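Local atomic coordinates of iron-regulated outer membrane protein (Neisseria meningitidis, PDB entry 4B7O), a protein that acts as a TonB-dependent iron transporter of the outer membrane, probably taking up iron bound to siderophores. Residues 590-595 against 607-612. Numbering follows the deposited sequence.
Sequences HGYELG and VGVSHS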
ATOM      1  N   HIS A 590       3.692  -9.626  16.964  1.00 35.41           N
ATOM      2  CA  HIS A 590       2.765  -9.157  17.989  1.00 34.65           C
ATOM      3  C   HIS A 590       3.040  -7.754  18.359  1.00 32.30           C
ATOM      4  O   HIS A 590       4.056  -7.203  18.000  1.00 37.73           O
ATOM      5  CB  HIS A 590       2.850 -10.044  19.199  1.00 33.14           C
ATOM      6  CG  HIS A 590       4.182 -10.006  19.923  1.00 34.57           C
ATOM      7  ND1 HIS A 590       4.451  -9.105  20.903  1.00 37.07           N
ATOM      8  CD2 HIS A 590       5.264 -10.904  19.909  1.00 35.75           C
ATOM      9  CE1 HIS A 590       5.671  -9.371  21.449  1.00 36.58           C
ATOM     10  NE2 HIS A 590       6.171 -10.464  20.826  1.00 39.71           N
ATOM     11  N   GLY A 591       2.157  -7.126  19.085  1.00 30.42           N
ATOM     12  CA  GLY A 591       2.402  -5.700  19.350  1.00 30.48           C
ATOM     13  C   GLY A 591       1.167  -4.948  19.677  1.00 28.90           C
ATOM     14  O   GLY A 591       0.097  -5.557  19.895  1.00 27.99           O
ATOM     15  N   TYR A 592       1.284  -3.619  19.722  1.00 30.51           N
ATOM     16  CA  TYR A 592       0.143  -2.829  20.142  1.00 30.07           C
ATOM     17  C   TYR A 592       0.199  -1.467  19.527  1.00 36.50           C
ATOM     18  O   TYR A 592       1.256  -1.051  19.010  1.00 33.99           O
ATOM     19  CB  TYR A 592       0.165  -2.683  21.697  1.00 31.31           C
ATOM     20  CG  TYR A 592       1.411  -2.002  22.185  1.00 29.22           C
ATOM     21  CD1 TYR A 592       1.514  -0.599  22.134  1.00 30.02           C
ATOM     22  CD2 TYR A 592       2.506  -2.732  22.626  1.00 30.24           C
ATOM     23  CE1 TYR A 592       2.649   0.069  22.542  1.00 27.16           C
ATOM     24  CE2 TYR A 592       3.660  -2.065  23.080  1.00 29.81           C
ATOM     25  CZ  TYR A 592       3.707  -0.670  23.004  1.00 31.56           C
ATOM     26  OH  TYR A 592       4.822  -0.015  23.400  1.00 35.38           O
ATOM     27  N   GLU A 593      -0.925  -0.764  19.639  1.00 34.84           N
ATOM     28  CA  GLU A 593      -1.013   0.623  19.249  1.00 41.82           C
ATOM     29  C   GLU A 593      -2.089   1.319  20.119  1.00 38.78           C
ATOM     30  O   GLU A 593      -3.080   0.708  20.480  1.00 35.28           O
ATOM     31  CB  GLU A 593      -1.363   0.748  17.770  1.00 41.78           C
ATOM     32  CG  GLU A 593      -2.352  -0.284  17.330  1.00 56.59           C
ATOM     33  CD  GLU A 593      -2.070  -0.908  15.957  1.00 68.08           C
ATOM     34  OE1 GLU A 593      -0.988  -1.514  15.699  1.00 64.44           O
ATOM     35  OE2 GLU A 593      -2.997  -0.838  15.135  1.00 78.37           O
ATOM     36  N   LEU A 594      -1.838   2.567  20.484  1.00 33.78           N
ATOM     37  CA  LEU A 594      -2.745   3.332  21.258  1.00 36.47           C
ATOM     38  C   LEU A 594      -2.825   4.637  20.556  1.00 37.38           C
ATOM     39  O   LEU A 594      -1.826   5.108  20.014  1.00 38.19           O
ATOM     40  CB  LEU A 594      -2.203   3.579  22.677  1.00 35.06           C
ATOM     41  CG  LEU A 594      -2.036   2.347  23.571  1.00 39.58           C
ATOM     42  CD1 LEU A 594      -0.876   2.421  24.545  1.00 37.37           C
ATOM     43  CD2 LEU A 594      -3.279   2.023  24.357  1.00 39.69           C
ATOM     44  N   GLY A 595      -3.999   5.247  20.606  1.00 38.42           N
ATOM     45  CA  GLY A 595      -4.212   6.565  20.049  1.00 38.58           C
ATOM     46  C   GLY A 595      -5.165   7.256  20.986  1.00 42.92           C
ATOM     47  O   GLY A 595      -6.029   6.606  21.548  1.00 45.95           O
ATOM     48  N   VAL A 607      -2.405  11.934  19.959  1.00 32.50           N
ATOM     49  CA  VAL A 607      -1.211  11.215  20.294  1.00 33.84           C
ATOM     50  C   VAL A 607      -1.330   9.804  19.829  1.00 36.66           C
ATOM     51  O   VAL A 607      -2.435   9.245  19.865  1.00 38.19           O
ATOM     52  CB  VAL A 607      -0.930  11.138  21.816  1.00 40.59           C
ATOM     53  CG1 VAL A 607      -0.144  12.353  22.236  1.00 41.37           C
ATOM     54  CG2 VAL A 607      -2.219  11.040  22.637  1.00 38.13           C
ATOM     55  N   GLY A 608      -0.199   9.202  19.405  1.00 34.31           N
ATOM     56  CA  GLY A 608      -0.247   7.809  19.042  1.00 31.02           C
ATOM     57  C   GLY A 608       1.061   7.163  19.314  1.00 33.80           C
ATOM     58  O   GLY A 608       2.065   7.846  19.393  1.00 34.39           O
ATOM     59  N   VAL A 609       1.038   5.839  19.409  1.00 30.68           N
ATOM     60  CA  VAL A 609       2.198   5.054  19.638  1.00 29.59           C
ATOM     61  C   VAL A 609       1.972   3.651  19.110  1.00 33.20           C
ATOM     62  O   VAL A 609       0.855   3.090  19.151  1.00 35.89           O
ATOM     63  CB  VAL A 609       2.609   5.041  21.147  1.00 31.79           C
ATOM     64  CG1 VAL A 609       1.474   4.599  22.059  1.00 28.19           C
ATOM     65  CG2 VAL A 609       3.854   4.161  21.382  1.00 32.49           C
ATOM     66  N   SER A 610       3.032   3.067  18.583  1.00 33.37           N
ATOM     67  CA  SER A 610       2.911   1.793  17.953  1.00 32.35           C
ATOM     68  C   SER A 610       4.217   1.086  18.044  1.00 34.12           C
ATOM     69  O   SER A 610       5.272   1.720  17.999  1.00 35.91           O
ATOM     70  CB  SER A 610       2.601   2.002  16.483  1.00 34.96           C
ATOM     71  OG  SER A 610       2.199   0.777  15.940  1.00 47.13           O
ATOM     72  N   HIS A 611       4.164  -0.228  18.143  1.00 32.11           N
ATOM     73  CA  HIS A 611       5.353  -1.010  18.373  1.00 34.08           C
ATOM     74  C   HIS A 611       4.942  -2.403  18.016  1.00 38.51           C
ATOM     75  O   HIS A 611       3.880  -2.875  18.448  1.00 42.84           O
ATOM     76  CB  HIS A 611       5.802  -0.934  19.864  1.00 35.04           C
ATOM     77  CG  HIS A 611       7.262  -1.291  20.097  1.00 39.00           C
ATOM     78  ND1 HIS A 611       8.151  -1.489  19.073  1.00 36.52           N
ATOM     79  CD2 HIS A 611       7.994  -1.433  21.280  1.00 40.63           C
ATOM     80  CE1 HIS A 611       9.361  -1.777  19.574  1.00 35.78           C
ATOM     81  NE2 HIS A 611       9.282  -1.742  20.923  1.00 37.91           N
ATOM     82  N   SER A 612       5.770  -3.061  17.219  1.00 34.00           N
ATOM     83  CA  SER A 612       5.490  -4.371  16.734  1.00 34.48           C
ATOM     84  C   SER A 612       6.804  -5.167  16.698  1.00 35.47           C
ATOM     85  O   SER A 612       7.864  -4.608  16.959  1.00 33.60           O
ATOM     86  CB  SER A 612       4.775  -4.290  15.381  1.00 34.52           C
ATOM     87  OG  SER A 612       5.620  -3.818  14.354  1.00 40.25           O
TER
HETATM   88  O   HOH W   1       1.619  -2.229  16.131  1.00 43.86           O
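Y592 and H611, like L594 and V609, face each other as hydrogen-bonded pairs in a beta hairpin of the TonB-dependent transporter barrel, where strands 578-600 and 603-618 run antiparallel. Each pair closes two backbone hydrogen bonds, four in all; Y592 N to H611 O spans 3.0 Å. Between them E593 and S610 form a non-hydrogen-bonded pair whose side chains leave by the other face.

Neighbouring side chains on a strand alternate between lumen and membrane or solvent, and the two faces here differ accordingly. On one, the phenol of Y592 leans over H611: with CG wedged between the backbone N and the carbonyl carbon (chi1 60°), the ring swings toward the partner strand and receives H611 CB on its face, 4.2 Å from the centroid and off-centre. V609 CG2 comes to the edge of the same ring. L594 lies alongside V609, both pointing the same way, with L594 CB 3.9 Å from V609 CG1. Aliphatic and aromatic side chains, histidine among them, suit this probably outward-facing surface.

The other face carries polar groups toward the plug, and E593 is buried there. Its OE2 makes salt bridges to K151 and R110, while a water joins E593 OE1 (2.7 Å) and the carbonyl Y592 O on one strand to S610 OG (3.1 Å) on the other. S610 OG stands anti to the backbone N (chi1 -167°), close enough to reach that water. G591 has backbone angles that a CB would not tolerate. G595 and G608 form another non-hydrogen-bonded pair, their CA atoms at the usual 4.3 Å.

The chemistry thus implies a wall mainly aliphatic and aromatic on one side, while on the other a buried carboxylate, probably stabilised as an anion by two basic partners, links barrel to plug.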